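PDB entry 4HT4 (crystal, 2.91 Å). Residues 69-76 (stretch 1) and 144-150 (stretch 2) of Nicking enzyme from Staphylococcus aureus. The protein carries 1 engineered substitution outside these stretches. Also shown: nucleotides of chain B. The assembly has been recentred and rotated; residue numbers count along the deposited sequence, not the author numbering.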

ATOM      1  N   ASN A  69      -0.331  -3.284 -14.533  1.00 67.86           N
ATOM      2  CA  ASN A  69      -0.540  -3.044 -15.954  1.00 69.30           C
ATOM      3  C   ASN A  69      -2.013  -2.773 -16.214  1.00 64.37           C
ATOM      4  O   ASN A  69      -2.368  -1.954 -17.062  1.00 64.95           O
ATOM      5  CB  ASN A  69      -0.063  -4.228 -16.796  1.00 72.15           C
ATOM      6  CG  ASN A  69       1.444  -4.276 -16.932  1.00 71.04           C
ATOM      7  OD1 ASN A  69       2.024  -3.592 -17.775  1.00 61.79           O
ATOM      8  ND2 ASN A  69       2.086  -5.087 -16.102  1.00 65.48           N
ATOM      9  N   LYS A  70      -2.867  -3.472 -15.473  1.00 63.74           N
ATOM     10  CA  LYS A  70      -4.304  -3.251 -15.545  1.00 68.62           C
ATOM     11  C   LYS A  70      -4.630  -1.863 -15.010  1.00 67.55           C
ATOM     12  O   LYS A  70      -5.548  -1.201 -15.490  1.00 63.82           O
ATOM     13  CB  LYS A  70      -5.047  -4.315 -14.738  1.00 66.07           C
ATOM     14  CG  LYS A  70      -6.559  -4.262 -14.872  1.00 68.40           C
ATOM     15  CD  LYS A  70      -7.006  -4.710 -16.254  1.00 88.25           C
ATOM     16  CE  LYS A  70      -8.522  -4.763 -16.349  1.00 88.11           C
ATOM     17  NZ  LYS A  70      -8.979  -5.239 -17.683  1.00 75.71           N
ATOM     18  N   VAL A  71      -3.866  -1.429 -14.012  1.00 65.83           N
ATOM     19  CA  VAL A  71      -4.025  -0.096 -13.443  1.00 64.41           C
ATOM     20  C   VAL A  71      -3.549   0.967 -14.426  1.00 61.11           C
ATOM     21  O   VAL A  71      -4.250   1.947 -14.677  1.00 64.05           O
ATOM     22  CB  VAL A  71      -3.265   0.049 -12.112  1.00 64.19           C
ATOM     23  CG1 VAL A  71      -3.247   1.500 -11.662  1.00 55.83           C
ATOM     24  CG2 VAL A  71      -3.894  -0.832 -11.048  1.00 48.73           C
ATOM     25  N   HIS A  72      -2.359   0.765 -14.986  1.00 64.32           N
ATOM     26  CA  HIS A  72      -1.813   1.680 -15.985  1.00 67.14           C
ATOM     27  C   HIS A  72      -2.748   1.823 -17.179  1.00 70.73           C
ATOM     28  O   HIS A  72      -2.802   2.876 -17.815  1.00 69.45           O
ATOM     29  CB  HIS A  72      -0.440   1.199 -16.460  1.00 61.93           C
ATOM     30  CG  HIS A  72       0.697   1.694 -15.622  1.00 76.35           C
ATOM     31  ND1 HIS A  72       1.964   1.158 -15.700  1.00 79.16           N
ATOM     32  CD2 HIS A  72       0.761   2.681 -14.698  1.00 77.28           C
ATOM     33  CE1 HIS A  72       2.759   1.791 -14.856  1.00 72.91           C
ATOM     34  NE2 HIS A  72       2.054   2.720 -14.235  1.00 65.45           N
ATOM     35  N   ASP A  73      -3.480   0.755 -17.476  1.00 65.38           N
ATOM     36  CA  ASP A  73      -4.448   0.757 -18.564  1.00 69.78           C
ATOM     37  C   ASP A  73      -5.557   1.777 -18.320  1.00 72.85           C
ATOM     38  O   ASP A  73      -5.950   2.513 -19.227  1.00 75.09           O
ATOM     39  CB  ASP A  73      -5.054  -0.636 -18.728  1.00 78.45           C
ATOM     40  CG  ASP A  73      -6.108  -0.688 -19.812  1.00 80.02           C
ATOM     41  OD1 ASP A  73      -5.958   0.032 -20.822  1.00 92.82           O
ATOM     42  OD2 ASP A  73      -7.087  -1.447 -19.655  1.00 75.25           O
ATOM     43  N   VAL A  74      -6.058   1.812 -17.091  1.00 71.58           N
ATOM     44  CA  VAL A  74      -7.122   2.737 -16.724  1.00 62.85           C
ATOM     45  C   VAL A  74      -6.562   4.147 -16.551  1.00 63.93           C
ATOM     46  O   VAL A  74      -7.248   5.135 -16.808  1.00 73.24           O
ATOM     47  CB  VAL A  74      -7.832   2.291 -15.432  1.00 66.22           C
ATOM     48  CG1 VAL A  74      -9.090   3.111 -15.206  1.00 66.17           C
ATOM     49  CG2 VAL A  74      -8.177   0.814 -15.503  1.00 69.20           C
ATOM     50  N   GLU A  75      -5.307   4.229 -16.122  1.00 69.26           N
ATOM     51  CA  GLU A  75      -4.631   5.511 -15.957  1.00 66.40           C
ATOM     52  C   GLU A  75      -3.950   5.952 -17.246  1.00 84.44           C
ATOM     53  O   GLU A  75      -2.770   6.306 -17.246  1.00 87.80           O
ATOM     54  CB  GLU A  75      -3.598   5.423 -14.835  1.00 65.98           C
ATOM     55  CG  GLU A  75      -4.079   5.965 -13.502  1.00 74.84           C
ATOM     56  CD  GLU A  75      -5.210   5.151 -12.905  1.00 70.23           C
ATOM     57  OE1 GLU A  75      -5.962   5.701 -12.078  1.00 58.54           O
ATOM     58  OE2 GLU A  75      -5.345   3.961 -13.250  1.00 66.38           O
ATOM     59  N   ASN A  76      -4.703   5.939 -18.342  1.00 83.43           N
ATOM     60  CA  ASN A  76      -4.160   6.278 -19.651  1.00 62.18           C
ATOM     61  C   ASN A  76      -4.043   7.781 -19.880  1.00 67.41           C
ATOM     62  O   ASN A  76      -4.579   8.310 -20.853  1.00100.97           O
ATOM     63  CB  ASN A  76      -5.008   5.650 -20.758  1.00 72.13           C
ATOM     64  N   ASN A 144     -15.432  -6.880 -12.541  1.00 76.49           N
ATOM     65  CA  ASN A 144     -14.015  -6.819 -12.193  1.00 81.73           C
ATOM     66  C   ASN A 144     -13.250  -5.794 -13.025  1.00 81.56           C
ATOM     67  O   ASN A 144     -12.139  -6.055 -13.489  1.00 84.63           O
ATOM     68  CB  ASN A 144     -13.361  -8.200 -12.291  1.00 83.16           C
ATOM     69  CG  ASN A 144     -13.793  -9.127 -11.174  1.00 87.11           C
ATOM     70  OD1 ASN A 144     -13.229  -9.105 -10.080  1.00 75.66           O
ATOM     71  ND2 ASN A 144     -14.801  -9.949 -11.444  1.00 81.39           N
ATOM     72  N   GLU A 145     -13.863  -4.630 -13.211  1.00 77.11           N
ATOM     73  CA  GLU A 145     -13.233  -3.520 -13.914  1.00 74.94           C
ATOM     74  C   GLU A 145     -13.153  -2.323 -12.973  1.00 73.54           C
ATOM     75  O   GLU A 145     -13.964  -2.193 -12.056  1.00 72.34           O
ATOM     76  CB  GLU A 145     -14.030  -3.158 -15.167  1.00 79.10           C
ATOM     77  CG  GLU A 145     -14.162  -4.292 -16.177  1.00 90.87           C
ATOM     78  CD  GLU A 145     -12.934  -4.446 -17.055  1.00 95.40           C
ATOM     79  OE1 GLU A 145     -12.282  -3.422 -17.351  1.00 97.34           O
ATOM     80  OE2 GLU A 145     -12.622  -5.589 -17.452  1.00 93.92           O
ATOM     81  N   PHE A 146     -12.179  -1.451 -13.197  1.00 64.33           N
ATOM     82  CA  PHE A 146     -11.992  -0.296 -12.323  1.00 63.58           C
ATOM     83  C   PHE A 146     -13.048   0.784 -12.534  1.00 67.15           C
ATOM     84  O   PHE A 146     -13.248   1.265 -13.648  1.00 78.20           O
ATOM     85  CB  PHE A 146     -10.591   0.294 -12.496  1.00 61.89           C
ATOM     86  CG  PHE A 146      -9.507  -0.529 -11.863  1.00 70.59           C
ATOM     87  CD1 PHE A 146      -9.201  -0.381 -10.521  1.00 74.89           C
ATOM     88  CD2 PHE A 146      -8.797  -1.453 -12.608  1.00 62.45           C
ATOM     89  CE1 PHE A 146      -8.205  -1.139  -9.935  1.00 60.87           C
ATOM     90  CE2 PHE A 146      -7.800  -2.214 -12.028  1.00 61.99           C
ATOM     91  CZ  PHE A 146      -7.505  -2.056 -10.690  1.00 72.27           C
ATOM     92  N   GLU A 147     -13.718   1.159 -11.449  1.00 68.90           N
ATOM     93  CA  GLU A 147     -14.710   2.225 -11.474  1.00 69.81           C
ATOM     94  C   GLU A 147     -14.007   3.570 -11.627  1.00 66.51           C
ATOM     95  O   GLU A 147     -12.818   3.680 -11.334  1.00 73.30           O
ATOM     96  CB  GLU A 147     -15.530   2.201 -10.182  1.00 69.71           C
ATOM     97  CG  GLU A 147     -14.719   2.477  -8.928  1.00 81.55           C
ATOM     98  CD  GLU A 147     -15.527   2.289  -7.659  1.00 76.35           C
ATOM     99  OE1 GLU A 147     -16.680   1.815  -7.746  1.00 76.65           O
ATOM    100  OE2 GLU A 147     -15.006   2.613  -6.573  1.00 74.25           O
ATOM    101  N   PRO A 148     -14.733   4.599 -12.094  1.00 66.22           N
ATOM    102  CA  PRO A 148     -14.101   5.915 -12.241  1.00 62.63           C
ATOM    103  C   PRO A 148     -13.766   6.541 -10.893  1.00 74.50           C
ATOM    104  O   PRO A 148     -14.384   6.210  -9.879  1.00 63.64           O
ATOM    105  CB  PRO A 148     -15.176   6.743 -12.950  1.00 52.48           C
ATOM    106  CG  PRO A 148     -16.459   6.060 -12.616  1.00 62.27           C
ATOM    107  CD  PRO A 148     -16.125   4.603 -12.574  1.00 60.24           C
ATOM    108  N   LYS A 149     -12.785   7.435 -10.891  1.00 71.83           N
ATOM    109  CA  LYS A 149     -12.425   8.168  -9.689  1.00 65.22           C
ATOM    110  C   LYS A 149     -13.415   9.295  -9.458  1.00 74.08           C
ATOM    111  O   LYS A 149     -13.737   9.630  -8.318  1.00 78.90           O
ATOM    112  CB  LYS A 149     -11.036   8.782  -9.834  1.00 59.09           C
ATOM    113  CG  LYS A 149      -9.897   7.795  -9.928  1.00 53.86           C
ATOM    114  CD  LYS A 149      -8.613   8.531 -10.268  1.00 65.52           C
ATOM    115  CE  LYS A 149      -7.413   7.619 -10.165  1.00 67.88           C
ATOM    116  NZ  LYS A 149      -6.178   8.269 -10.686  1.00 76.93           N
ATOM    117  N   ARG A 150     -13.894   9.879 -10.550  1.00 75.94           N
ATOM    118  CA  ARG A 150     -14.606  11.146 -10.469  1.00 75.75           C
ATOM    119  C   ARG A 150     -15.955  11.169 -11.178  1.00 78.68           C
ATOM    120  O   ARG A 150     -16.194  10.423 -12.127  1.00 76.84           O
ATOM    121  CB  ARG A 150     -13.728  12.265 -11.027  1.00 62.59           C
ATOM    122  CG  ARG A 150     -13.751  13.517 -10.188  1.00 85.28           C
ATOM    123  CD  ARG A 150     -12.840  13.380  -8.983  1.00 67.86           C
ATOM    124  NE  ARG A 150     -11.580  14.077  -9.210  1.00 64.72           N
ATOM    125  CZ  ARG A 150     -11.408  15.375  -8.991  1.00 65.07           C
ATOM    126  NH1 ARG A 150     -12.412  16.112  -8.534  1.00 65.87           N
ATOM    127  NH2 ARG A 150     -10.234  15.937  -9.229  1.00 71.02           N
TER
ATOM    128  P    DC B  16     -11.975   9.235 -14.433  1.00 69.20           P
ATOM    129  OP1  DC B  16     -11.740   7.904 -15.036  1.00 70.97           O
ATOM    130  OP2  DC B  16     -12.810   9.353 -13.215  1.00 62.36           O
ATOM    131  O5'  DC B  16     -10.557   9.908 -14.126  1.00 44.41           O
ATOM    132  C5'  DC B  16     -10.499  11.113 -13.385  1.00 60.74           C
ATOM    133  C4'  DC B  16      -9.325  11.971 -13.812  1.00 58.10           C
ATOM    134  O4'  DC B  16      -9.844  13.186 -14.406  1.00 54.85           O
ATOM    135  C3'  DC B  16      -8.401  12.376 -12.668  1.00 79.32           C
ATOM    136  O3'  DC B  16      -7.072  11.920 -12.914  1.00 75.74           O
ATOM    137  C2'  DC B  16      -8.461  13.900 -12.599  1.00 79.75           C
ATOM    138  C1'  DC B  16      -9.227  14.328 -13.847  1.00 71.24           C
ATOM    139  N1   DC B  16     -10.282  15.338 -13.545  1.00 64.23           N
ATOM    140  C2   DC B  16      -9.982  16.702 -13.620  1.00 71.04           C
ATOM    141  O2   DC B  16      -8.841  17.053 -13.940  1.00 72.14           O
ATOM    142  N3   DC B  16     -10.950  17.608 -13.341  1.00 71.95           N
ATOM    143  C4   DC B  16     -12.170  17.195 -12.997  1.00 75.58           C
ATOM    144  N4   DC B  16     -13.093  18.124 -12.732  1.00 84.11           N
ATOM    145  C5   DC B  16     -12.497  15.810 -12.910  1.00 66.26           C
ATOM    146  C6   DC B  16     -11.532  14.927 -13.190  1.00 62.76           C
ATOM    147  P    DG B  17      -6.031  11.782 -11.696  1.00 70.93           P
ATOM    148  OP1  DG B  17      -5.030  10.760 -12.078  1.00 63.30           O
ATOM    149  OP2  DG B  17      -6.819  11.609 -10.456  1.00 71.53           O
ATOM    150  O5'  DG B  17      -5.301  13.205 -11.646  1.00 62.36           O
ATOM    151  C5'  DG B  17      -4.447  13.588 -12.716  1.00 65.16           C
ATOM    152  C4'  DG B  17      -3.718  14.896 -12.444  1.00 63.39           C
ATOM    153  O4'  DG B  17      -4.665  15.992 -12.388  1.00 76.73           O
ATOM    154  C3'  DG B  17      -2.924  14.980 -11.146  1.00 72.32           C
ATOM    155  O3'  DG B  17      -1.801  15.826 -11.346  1.00 76.95           O
ATOM    156  C2'  DG B  17      -3.923  15.611 -10.181  1.00 73.78           C
ATOM    157  C1'  DG B  17      -4.644  16.586 -11.105  1.00 76.03           C
ATOM    158  N9   DG B  17      -6.033  16.822 -10.743  1.00 74.02           N
ATOM    159  C8   DG B  17      -6.943  15.876 -10.349  1.00 71.15           C
ATOM    160  N7   DG B  17      -8.119  16.372 -10.097  1.00 69.90           N
ATOM    161  C5   DG B  17      -7.982  17.731 -10.343  1.00 69.65           C
ATOM    162  C6   DG B  17      -8.932  18.773 -10.236  1.00 77.67           C
ATOM    163  O6   DG B  17     -10.122  18.699  -9.892  1.00 76.83           O
ATOM    164  N1   DG B  17      -8.375  20.003 -10.579  1.00 77.91           N
ATOM    165  C2   DG B  17      -7.070  20.196 -10.973  1.00 74.49           C
ATOM    166  N2   DG B  17      -6.722  21.458 -11.263  1.00 71.20           N
ATOM    167  N3   DG B  17      -6.171  19.227 -11.078  1.00 68.17           N
ATOM    168  C4   DG B  17      -6.699  18.025 -10.746  1.00 66.68           C
ATOM    169  P    DC B  18      -0.601  15.839 -10.277  1.00 79.21           P
ATOM    170  OP1  DC B  18       0.556  16.511 -10.911  1.00 71.46           O
ATOM    171  OP2  DC B  18      -0.458  14.467  -9.741  1.00 73.76           O
ATOM    172  O5'  DC B  18      -1.147  16.772  -9.097  1.00 72.89           O
ATOM    173  C5'  DC B  18      -1.236  18.177  -9.300  1.00 71.60           C
ATOM    174  C4'  DC B  18      -2.036  18.858  -8.203  1.00 80.08           C
ATOM    175  O4'  DC B  18      -3.455  18.678  -8.418  1.00 87.66           O
ATOM    176  C3'  DC B  18      -1.807  18.346  -6.784  1.00 72.36           C
ATOM    177  O3'  DC B  18      -0.802  19.114  -6.132  1.00 80.89           O
ATOM    178  C2'  DC B  18      -3.164  18.526  -6.105  1.00 60.94           C
ATOM    179  C1'  DC B  18      -4.055  19.086  -7.211  1.00 65.99           C
ATOM    180  N1   DC B  18      -5.461  18.599  -7.141  1.00 62.92           N
ATOM    181  C2   DC B  18      -6.511  19.518  -7.237  1.00 67.35           C
ATOM    182  O2   DC B  18      -6.252  20.716  -7.391  1.00 71.98           O
ATOM    183  N3   DC B  18      -7.786  19.068  -7.166  1.00 62.76           N
ATOM    184  C4   DC B  18      -8.026  17.769  -7.002  1.00 66.95           C
ATOM    185  N4   DC B  18      -9.301  17.380  -6.935  1.00 64.48           N
ATOM    186  C5   DC B  18      -6.971  16.814  -6.898  1.00 66.86           C
ATOM    187  C6   DC B  18      -5.715  17.271  -6.969  1.00 65.75           C

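Stretch 2 has no regular secondary structure and packs against the last part of a helix that begins earlier in the chain, of which residues 69-74 belong to stretch 1; together the two bury 325 Å². Asn144, at its start, makes no contact; its CA-to-CB bond points sideways and the end of its side chain leads away. Glu145 leaves the backbone sideways, yet its end comes nearer the helix, and Glu145 OE2 lies 3.7 Å from Lys70 NZ. At that distance the pairing is a long salt bridge, electrostatic rather than a hydrogen bond.

Phe146 carries the largest buried area of the contact, 97 Å². Its CB points toward the helix, and with chi1 at -74° (m) the ring meets residues spaced along it: Phe146 CZ is 3.8 Å from Val71 CG2, and Phe146 CD2 is 3.7 Å from Val74 CG2. Lys70 CG approaches the ring edge, 3.7 Å from Phe146 CE2, so the aliphatic part of this lysine packs while its ammonium group faces Glu145.

Glu147 and Pro148 both direct CB away. Lys149 turns back: its extended chain (chi2 to chi4 all t) brings Lys149 NZ 2.9 Å from Glu75 OE1, a salt bridge whose hydrogen bond is weak. Lys149 NZ also donates a weak hydrogen bond to DG17 OP1 at 3.1 Å, linking carboxylate and phosphate through one ammonium group. Arg150 lies beyond reach of the helix; Arg150 N donates to DC16 OP2 at 2.9 Å, with an N-H...acceptor angle of 150°.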